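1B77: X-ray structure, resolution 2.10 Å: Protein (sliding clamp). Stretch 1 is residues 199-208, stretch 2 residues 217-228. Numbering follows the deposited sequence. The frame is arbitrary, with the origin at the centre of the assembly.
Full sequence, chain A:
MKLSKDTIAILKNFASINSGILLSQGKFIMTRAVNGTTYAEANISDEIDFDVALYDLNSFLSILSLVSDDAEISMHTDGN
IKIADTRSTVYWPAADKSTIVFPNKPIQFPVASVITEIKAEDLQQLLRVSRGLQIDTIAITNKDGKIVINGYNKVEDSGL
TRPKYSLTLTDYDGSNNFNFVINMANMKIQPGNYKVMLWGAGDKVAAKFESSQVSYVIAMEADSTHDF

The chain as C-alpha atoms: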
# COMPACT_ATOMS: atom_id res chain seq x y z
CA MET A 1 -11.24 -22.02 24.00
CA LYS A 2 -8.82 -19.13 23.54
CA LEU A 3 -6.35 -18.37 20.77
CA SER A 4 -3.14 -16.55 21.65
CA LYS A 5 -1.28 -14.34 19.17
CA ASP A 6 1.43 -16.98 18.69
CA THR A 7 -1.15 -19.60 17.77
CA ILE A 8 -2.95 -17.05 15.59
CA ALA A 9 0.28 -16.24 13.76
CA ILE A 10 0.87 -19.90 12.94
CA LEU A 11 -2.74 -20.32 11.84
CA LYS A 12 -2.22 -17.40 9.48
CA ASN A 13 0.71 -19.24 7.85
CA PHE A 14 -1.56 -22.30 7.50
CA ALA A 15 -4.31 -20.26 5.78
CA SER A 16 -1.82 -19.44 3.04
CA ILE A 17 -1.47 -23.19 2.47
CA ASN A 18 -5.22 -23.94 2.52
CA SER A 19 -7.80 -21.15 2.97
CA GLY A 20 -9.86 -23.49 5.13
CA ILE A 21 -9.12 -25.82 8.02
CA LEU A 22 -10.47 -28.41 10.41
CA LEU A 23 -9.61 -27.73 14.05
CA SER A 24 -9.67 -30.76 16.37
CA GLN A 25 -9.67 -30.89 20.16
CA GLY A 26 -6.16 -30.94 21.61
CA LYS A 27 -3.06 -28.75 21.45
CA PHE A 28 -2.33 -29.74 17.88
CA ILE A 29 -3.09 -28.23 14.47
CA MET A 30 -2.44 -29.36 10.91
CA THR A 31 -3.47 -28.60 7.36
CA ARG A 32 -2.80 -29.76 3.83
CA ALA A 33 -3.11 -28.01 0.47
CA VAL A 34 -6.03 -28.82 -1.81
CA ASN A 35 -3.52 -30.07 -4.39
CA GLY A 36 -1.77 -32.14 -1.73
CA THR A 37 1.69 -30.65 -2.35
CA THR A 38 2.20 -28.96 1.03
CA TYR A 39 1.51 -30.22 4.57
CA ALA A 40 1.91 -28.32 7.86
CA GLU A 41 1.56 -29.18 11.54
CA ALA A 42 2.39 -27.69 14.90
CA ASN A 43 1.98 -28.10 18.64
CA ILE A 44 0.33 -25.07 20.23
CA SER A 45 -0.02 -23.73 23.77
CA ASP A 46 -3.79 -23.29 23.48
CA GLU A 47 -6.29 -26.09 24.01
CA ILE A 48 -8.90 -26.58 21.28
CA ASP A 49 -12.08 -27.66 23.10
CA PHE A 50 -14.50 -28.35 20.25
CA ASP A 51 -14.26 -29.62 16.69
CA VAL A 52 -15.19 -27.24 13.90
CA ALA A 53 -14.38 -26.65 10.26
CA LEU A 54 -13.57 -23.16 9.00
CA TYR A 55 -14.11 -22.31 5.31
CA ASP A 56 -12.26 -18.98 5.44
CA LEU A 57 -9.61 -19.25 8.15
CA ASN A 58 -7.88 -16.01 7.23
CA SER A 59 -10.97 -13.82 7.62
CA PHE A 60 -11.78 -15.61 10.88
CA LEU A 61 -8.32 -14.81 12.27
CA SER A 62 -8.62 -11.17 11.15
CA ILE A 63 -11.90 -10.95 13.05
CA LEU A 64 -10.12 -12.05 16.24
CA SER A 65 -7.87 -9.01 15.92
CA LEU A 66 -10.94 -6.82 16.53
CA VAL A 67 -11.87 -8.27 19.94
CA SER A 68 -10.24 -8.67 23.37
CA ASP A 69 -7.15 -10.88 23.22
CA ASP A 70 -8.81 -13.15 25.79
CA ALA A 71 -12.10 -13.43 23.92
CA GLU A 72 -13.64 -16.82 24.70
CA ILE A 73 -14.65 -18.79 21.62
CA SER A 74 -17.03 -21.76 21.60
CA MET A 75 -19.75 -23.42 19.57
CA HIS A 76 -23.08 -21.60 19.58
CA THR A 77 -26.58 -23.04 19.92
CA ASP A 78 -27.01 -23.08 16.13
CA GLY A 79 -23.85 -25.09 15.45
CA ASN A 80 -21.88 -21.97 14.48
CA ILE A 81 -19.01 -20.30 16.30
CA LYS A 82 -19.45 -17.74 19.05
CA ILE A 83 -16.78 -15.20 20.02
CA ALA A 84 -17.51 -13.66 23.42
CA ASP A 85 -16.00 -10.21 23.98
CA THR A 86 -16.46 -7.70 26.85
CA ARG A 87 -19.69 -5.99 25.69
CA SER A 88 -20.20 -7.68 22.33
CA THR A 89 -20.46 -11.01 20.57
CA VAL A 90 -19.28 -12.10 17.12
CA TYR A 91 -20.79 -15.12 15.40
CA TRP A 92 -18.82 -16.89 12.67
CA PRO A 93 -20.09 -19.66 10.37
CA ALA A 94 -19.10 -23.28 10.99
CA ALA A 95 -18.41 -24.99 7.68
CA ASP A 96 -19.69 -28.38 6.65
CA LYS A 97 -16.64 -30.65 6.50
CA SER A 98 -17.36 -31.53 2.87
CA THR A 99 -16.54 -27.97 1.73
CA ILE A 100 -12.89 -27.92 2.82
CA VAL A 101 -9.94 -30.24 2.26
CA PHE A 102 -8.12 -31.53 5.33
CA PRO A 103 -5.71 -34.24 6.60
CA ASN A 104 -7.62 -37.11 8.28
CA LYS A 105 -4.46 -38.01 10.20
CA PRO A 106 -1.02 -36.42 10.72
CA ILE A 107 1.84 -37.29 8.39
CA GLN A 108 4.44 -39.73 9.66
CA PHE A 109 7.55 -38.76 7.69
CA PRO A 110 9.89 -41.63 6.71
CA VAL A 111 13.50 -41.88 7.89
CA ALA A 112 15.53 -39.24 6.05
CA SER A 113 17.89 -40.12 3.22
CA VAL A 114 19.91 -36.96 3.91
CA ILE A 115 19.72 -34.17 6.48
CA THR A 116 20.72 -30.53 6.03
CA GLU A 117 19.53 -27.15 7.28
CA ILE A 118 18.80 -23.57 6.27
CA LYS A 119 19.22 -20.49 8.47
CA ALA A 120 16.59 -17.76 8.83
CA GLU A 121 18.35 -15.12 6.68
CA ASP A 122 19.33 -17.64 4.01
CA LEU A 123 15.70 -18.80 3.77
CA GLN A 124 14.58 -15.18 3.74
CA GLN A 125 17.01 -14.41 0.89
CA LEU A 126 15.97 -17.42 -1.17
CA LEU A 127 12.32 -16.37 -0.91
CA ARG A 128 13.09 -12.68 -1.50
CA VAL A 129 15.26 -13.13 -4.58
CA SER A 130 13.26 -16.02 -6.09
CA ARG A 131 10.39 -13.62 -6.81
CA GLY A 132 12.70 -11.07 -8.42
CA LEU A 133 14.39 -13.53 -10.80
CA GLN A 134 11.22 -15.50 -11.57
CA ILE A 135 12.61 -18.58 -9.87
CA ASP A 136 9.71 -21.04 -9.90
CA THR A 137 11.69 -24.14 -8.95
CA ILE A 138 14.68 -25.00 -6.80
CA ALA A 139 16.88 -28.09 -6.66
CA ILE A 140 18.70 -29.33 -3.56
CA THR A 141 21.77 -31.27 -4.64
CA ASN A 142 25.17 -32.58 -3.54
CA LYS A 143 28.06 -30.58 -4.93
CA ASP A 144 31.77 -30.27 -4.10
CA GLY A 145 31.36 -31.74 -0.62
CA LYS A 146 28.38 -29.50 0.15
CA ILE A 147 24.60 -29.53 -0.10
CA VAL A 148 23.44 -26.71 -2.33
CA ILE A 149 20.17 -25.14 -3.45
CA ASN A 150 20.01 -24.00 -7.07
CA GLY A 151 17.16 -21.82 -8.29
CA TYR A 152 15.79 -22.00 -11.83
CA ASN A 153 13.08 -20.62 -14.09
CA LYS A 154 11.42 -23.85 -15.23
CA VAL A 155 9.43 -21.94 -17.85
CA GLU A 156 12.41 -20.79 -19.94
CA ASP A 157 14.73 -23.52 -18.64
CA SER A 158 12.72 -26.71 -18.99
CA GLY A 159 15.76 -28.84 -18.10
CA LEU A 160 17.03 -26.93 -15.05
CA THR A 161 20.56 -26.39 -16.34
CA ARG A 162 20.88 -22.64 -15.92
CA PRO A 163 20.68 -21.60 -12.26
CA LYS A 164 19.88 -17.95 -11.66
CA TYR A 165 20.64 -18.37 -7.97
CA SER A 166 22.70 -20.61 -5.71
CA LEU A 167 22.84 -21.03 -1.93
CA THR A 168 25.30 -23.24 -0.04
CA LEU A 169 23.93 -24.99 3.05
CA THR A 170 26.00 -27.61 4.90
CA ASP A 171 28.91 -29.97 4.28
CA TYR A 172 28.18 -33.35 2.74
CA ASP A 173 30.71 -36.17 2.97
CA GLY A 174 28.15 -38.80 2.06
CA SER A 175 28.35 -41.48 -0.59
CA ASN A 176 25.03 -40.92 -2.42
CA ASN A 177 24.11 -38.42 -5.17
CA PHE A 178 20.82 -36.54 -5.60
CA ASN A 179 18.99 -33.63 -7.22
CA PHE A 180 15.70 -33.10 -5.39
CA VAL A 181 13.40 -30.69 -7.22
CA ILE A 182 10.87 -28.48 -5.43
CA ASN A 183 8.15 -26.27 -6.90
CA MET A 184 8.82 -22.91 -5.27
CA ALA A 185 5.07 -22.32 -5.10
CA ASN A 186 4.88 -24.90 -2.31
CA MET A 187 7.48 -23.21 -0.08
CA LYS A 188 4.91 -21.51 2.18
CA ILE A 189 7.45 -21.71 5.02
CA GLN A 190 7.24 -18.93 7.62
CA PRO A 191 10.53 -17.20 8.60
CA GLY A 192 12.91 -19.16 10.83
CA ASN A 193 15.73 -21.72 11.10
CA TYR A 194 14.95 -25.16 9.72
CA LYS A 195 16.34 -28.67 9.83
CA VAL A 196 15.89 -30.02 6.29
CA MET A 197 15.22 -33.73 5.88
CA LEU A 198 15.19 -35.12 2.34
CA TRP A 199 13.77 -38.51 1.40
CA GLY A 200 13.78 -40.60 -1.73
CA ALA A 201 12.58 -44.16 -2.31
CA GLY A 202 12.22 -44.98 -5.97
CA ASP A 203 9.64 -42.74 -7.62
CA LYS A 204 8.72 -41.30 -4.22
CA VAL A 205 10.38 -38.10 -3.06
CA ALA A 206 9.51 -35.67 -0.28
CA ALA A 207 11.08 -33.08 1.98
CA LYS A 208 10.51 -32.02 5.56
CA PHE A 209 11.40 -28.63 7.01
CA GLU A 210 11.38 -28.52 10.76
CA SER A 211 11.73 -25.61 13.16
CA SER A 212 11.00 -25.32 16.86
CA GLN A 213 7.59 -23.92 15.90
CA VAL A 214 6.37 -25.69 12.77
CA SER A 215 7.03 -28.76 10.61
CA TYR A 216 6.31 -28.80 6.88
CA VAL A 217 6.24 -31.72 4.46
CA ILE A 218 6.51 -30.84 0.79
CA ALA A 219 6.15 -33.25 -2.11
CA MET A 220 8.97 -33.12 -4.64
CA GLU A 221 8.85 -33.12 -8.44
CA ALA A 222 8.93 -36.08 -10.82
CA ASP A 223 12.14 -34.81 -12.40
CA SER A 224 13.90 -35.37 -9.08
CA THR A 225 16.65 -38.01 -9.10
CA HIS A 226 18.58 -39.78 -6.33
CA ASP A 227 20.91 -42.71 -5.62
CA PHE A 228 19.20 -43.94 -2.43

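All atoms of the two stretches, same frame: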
# COMPACT_ATOMS: atom_id res chain seq x y z
N TRP A 199 14.02 -37.08 1.54
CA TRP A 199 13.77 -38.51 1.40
C TRP A 199 13.41 -38.95 -0.00
O TRP A 199 12.59 -38.34 -0.68
CB TRP A 199 12.63 -38.94 2.32
CG TRP A 199 12.16 -40.33 2.07
CD1 TRP A 199 12.82 -41.48 2.38
CD2 TRP A 199 10.92 -40.72 1.48
NE1 TRP A 199 12.05 -42.57 2.03
CE2 TRP A 199 10.88 -42.13 1.48
CE3 TRP A 199 9.82 -40.02 0.96
CZ2 TRP A 199 9.80 -42.86 0.97
CZ3 TRP A 199 8.74 -40.74 0.45
CH2 TRP A 199 8.74 -42.14 0.47
N GLY A 200 14.03 -40.05 -0.42
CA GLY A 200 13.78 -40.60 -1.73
C GLY A 200 13.76 -42.12 -1.68
O GLY A 200 14.66 -42.73 -1.12
N ALA A 201 12.73 -42.71 -2.26
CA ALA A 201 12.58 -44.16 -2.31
C ALA A 201 11.93 -44.47 -3.64
O ALA A 201 10.70 -44.48 -3.76
CB ALA A 201 11.71 -44.66 -1.17
N GLY A 202 12.75 -44.71 -4.66
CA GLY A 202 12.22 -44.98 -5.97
C GLY A 202 11.60 -43.72 -6.54
O GLY A 202 12.22 -42.65 -6.53
N ASP A 203 10.37 -43.85 -7.03
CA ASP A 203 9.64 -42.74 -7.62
C ASP A 203 9.03 -41.82 -6.56
O ASP A 203 8.34 -40.85 -6.89
CB ASP A 203 8.52 -43.30 -8.49
CG ASP A 203 7.47 -44.03 -7.67
OD1 ASP A 203 7.85 -44.69 -6.68
OD2 ASP A 203 6.27 -43.95 -8.02
N LYS A 204 9.27 -42.12 -5.29
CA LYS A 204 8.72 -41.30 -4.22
C LYS A 204 9.76 -40.39 -3.59
O LYS A 204 10.79 -40.85 -3.10
CB LYS A 204 8.08 -42.19 -3.16
CG LYS A 204 6.98 -43.05 -3.73
CD LYS A 204 6.17 -43.71 -2.65
CE LYS A 204 4.94 -44.37 -3.24
NZ LYS A 204 4.07 -44.93 -2.17
N VAL A 205 9.48 -39.09 -3.62
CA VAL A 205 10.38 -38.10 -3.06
C VAL A 205 9.60 -37.07 -2.26
O VAL A 205 8.51 -36.66 -2.66
CB VAL A 205 11.18 -37.38 -4.16
CG1 VAL A 205 12.20 -38.34 -4.75
CG2 VAL A 205 10.25 -36.89 -5.25
N ALA A 206 10.15 -36.66 -1.13
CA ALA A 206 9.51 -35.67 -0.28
C ALA A 206 10.55 -34.99 0.58
O ALA A 206 11.67 -35.49 0.73
CB ALA A 206 8.44 -36.33 0.59
N ALA A 207 10.18 -33.84 1.13
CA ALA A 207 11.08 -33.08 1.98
C ALA A 207 10.35 -32.61 3.22
O ALA A 207 9.14 -32.37 3.19
CB ALA A 207 11.61 -31.86 1.21
N LYS A 208 11.08 -32.49 4.31
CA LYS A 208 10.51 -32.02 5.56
C LYS A 208 11.36 -30.89 6.10
O LYS A 208 12.58 -31.00 6.18
CB LYS A 208 10.44 -33.16 6.58
CG LYS A 208 9.91 -32.70 7.93
CD LYS A 208 9.63 -33.86 8.86
CE LYS A 208 9.23 -33.36 10.23
NZ LYS A 208 8.93 -34.49 11.17
N VAL A 217 5.89 -30.60 5.32
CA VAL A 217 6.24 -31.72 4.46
C VAL A 217 5.81 -31.31 3.05
O VAL A 217 4.63 -31.04 2.79
CB VAL A 217 5.52 -33.04 4.84
CG1 VAL A 217 5.76 -34.09 3.75
CG2 VAL A 217 6.06 -33.56 6.18
N ILE A 218 6.78 -31.25 2.15
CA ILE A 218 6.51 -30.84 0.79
C ILE A 218 6.88 -31.93 -0.20
O ILE A 218 7.98 -32.47 -0.17
CB ILE A 218 7.28 -29.56 0.44
CG1 ILE A 218 6.88 -28.44 1.41
CG2 ILE A 218 7.00 -29.16 -0.99
CD1 ILE A 218 7.81 -27.25 1.42
N ALA A 219 5.93 -32.24 -1.08
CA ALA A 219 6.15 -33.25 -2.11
C ALA A 219 7.15 -32.70 -3.12
O ALA A 219 7.16 -31.50 -3.38
CB ALA A 219 4.83 -33.58 -2.81
N MET A 220 7.99 -33.56 -3.66
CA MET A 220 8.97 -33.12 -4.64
C MET A 220 8.57 -33.53 -6.05
O MET A 220 7.73 -34.41 -6.24
CB MET A 220 10.36 -33.66 -4.28
CG MET A 220 10.89 -33.11 -2.96
SD MET A 220 12.52 -33.74 -2.53
CE MET A 220 13.10 -32.45 -1.52
N GLU A 221 9.17 -32.87 -7.04
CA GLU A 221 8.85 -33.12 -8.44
C GLU A 221 9.30 -34.45 -9.03
O GLU A 221 10.21 -35.10 -8.53
CB GLU A 221 9.40 -31.97 -9.29
CG GLU A 221 8.90 -30.62 -8.83
CD GLU A 221 7.40 -30.60 -8.69
OE1 GLU A 221 6.71 -30.88 -9.69
OE2 GLU A 221 6.91 -30.30 -7.58
N ALA A 222 8.64 -34.84 -10.12
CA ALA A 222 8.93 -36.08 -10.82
C ALA A 222 10.32 -36.08 -11.45
O ALA A 222 10.93 -37.13 -11.63
CB ALA A 222 7.86 -36.35 -11.88
N ASP A 223 10.82 -34.89 -11.79
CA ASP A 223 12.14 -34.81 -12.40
C ASP A 223 13.26 -34.89 -11.37
O ASP A 223 14.44 -34.67 -11.69
CB ASP A 223 12.26 -33.52 -13.23
CG ASP A 223 11.69 -32.31 -12.53
OD1 ASP A 223 10.52 -32.37 -12.08
OD2 ASP A 223 12.41 -31.29 -12.44
N SER A 224 12.90 -35.22 -10.13
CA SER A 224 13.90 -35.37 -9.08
C SER A 224 14.62 -36.68 -9.38
O SER A 224 14.07 -37.58 -10.02
CB SER A 224 13.23 -35.48 -7.71
OG SER A 224 12.47 -34.33 -7.39
N THR A 225 15.86 -36.80 -8.92
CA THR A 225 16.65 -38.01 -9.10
C THR A 225 17.54 -38.21 -7.89
O THR A 225 18.04 -37.24 -7.32
CB THR A 225 17.55 -37.93 -10.36
OG1 THR A 225 18.38 -36.76 -10.29
CG2 THR A 225 16.71 -37.87 -11.63
N HIS A 226 17.73 -39.46 -7.48
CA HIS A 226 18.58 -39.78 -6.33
C HIS A 226 19.18 -41.18 -6.45
O HIS A 226 18.72 -42.00 -7.24
CB HIS A 226 17.78 -39.69 -5.03
CG HIS A 226 16.71 -40.72 -4.92
ND1 HIS A 226 15.50 -40.62 -5.57
CD2 HIS A 226 16.67 -41.89 -4.24
CE1 HIS A 226 14.76 -41.68 -5.30
NE2 HIS A 226 15.44 -42.47 -4.50
N ASP A 227 20.21 -41.43 -5.64
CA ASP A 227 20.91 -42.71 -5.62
C ASP A 227 20.35 -43.67 -4.57
O ASP A 227 20.47 -44.88 -4.71
CB ASP A 227 22.39 -42.50 -5.31
CG ASP A 227 23.15 -41.83 -6.44
OD1 ASP A 227 22.61 -40.88 -7.05
OD2 ASP A 227 24.29 -42.25 -6.71
N PHE A 228 19.74 -43.12 -3.52
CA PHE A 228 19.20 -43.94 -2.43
C PHE A 228 18.21 -44.99 -2.91
O PHE A 228 17.90 -45.01 -4.12
CB PHE A 228 18.51 -43.06 -1.39
CG PHE A 228 19.28 -41.82 -1.04
CD1 PHE A 228 19.26 -40.71 -1.87
CD2 PHE A 228 20.06 -41.77 0.11
CE1 PHE A 228 20.00 -39.58 -1.57
CE2 PHE A 228 20.81 -40.65 0.42
CZ PHE A 228 20.78 -39.55 -0.43
OXT PHE A 228 17.76 -45.79 -2.06

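A glycine in a β-strand usually attracts little notice, but in this sliding clamp G200 forms the floor on which an imidazole ring lies flat. The CA of G200 sits 3.9 Å from the centroid of the H226 ring and only 16° off the ring normal, a CH-π contact in which a polarised C-H meets the π cloud over one face. The absence of a side chain is what permits it: a CB built at ideal geometry on G200 would point toward the second stretch and come within 3.0 Å of H226 CG, a clash. The ring's edge is used as well, since G202 O lies near the ring plane, 3.0 Å from H226 CE1, the carbon between the two ring nitrogens and therefore relatively electron-poor. H226 NE2 and G200 O are 3.5 Å apart, but the angle is too poor for a hydrogen bond, so the histidine is held here by packing rather than by a conventional polar link.

The example illustrates a general principle: two segments can be joined by regular backbone pairing at one end and, at the other, by a side chain packed on bare backbone. In the first stretch, strand 199-201 turns back on itself through a type II' turn from A201 to K204, with G202 at a positive phi that favours glycine. The hairpin is closed by A201 N to K204 O (2.8 Å) and K204 N to A201 O (3.2 Å), and W199 and A206 bond reciprocally farther along it.

Its second strand, 204-208, runs antiparallel to strand 217-219, with 153° between their directions and a closest axial approach of 4.7 Å. A207 and I218 form the hydrogen-bonded pair, A207 N to I218 O at 2.9 Å and I218 N to A207 O at 2.8 Å. They are flanked by the non-hydrogen-bonded pairs A206 with A219 and K208 with V217, whose side chains lie on the face opposite those of A207 and I218. In these pairs the α-carbons approach more closely, and CA-H groups supplement the ladder: V217 CA is 3.2 Å from A207 O, and A206 CA is 3.5 Å from I218 O. One further bond, M220 N to V205 O at 3.3 Å, is longer but nearly straight.

M220 then supplies much of the apolar contact. Its CE reaches A207 CB at 3.2 Å, a tight approach, while its CB lies 3.4 Å from V205 CG2. V205 is well placed to bridge the two ends, because its CG1 approaches H226 ND1 at 4.1 Å and its CG2 lies 4.0 Å from S224 OG. Between M220 and H226 the second stretch bends through a type I turn from E221 to S224, where S224 OG donates to E221 O at 2.6 Å and S224 N reaches the same oxygen at 3.1 Å. Beyond this turn, with E221 O bonded twice, the chain runs on to H226, whose ring packs against G200.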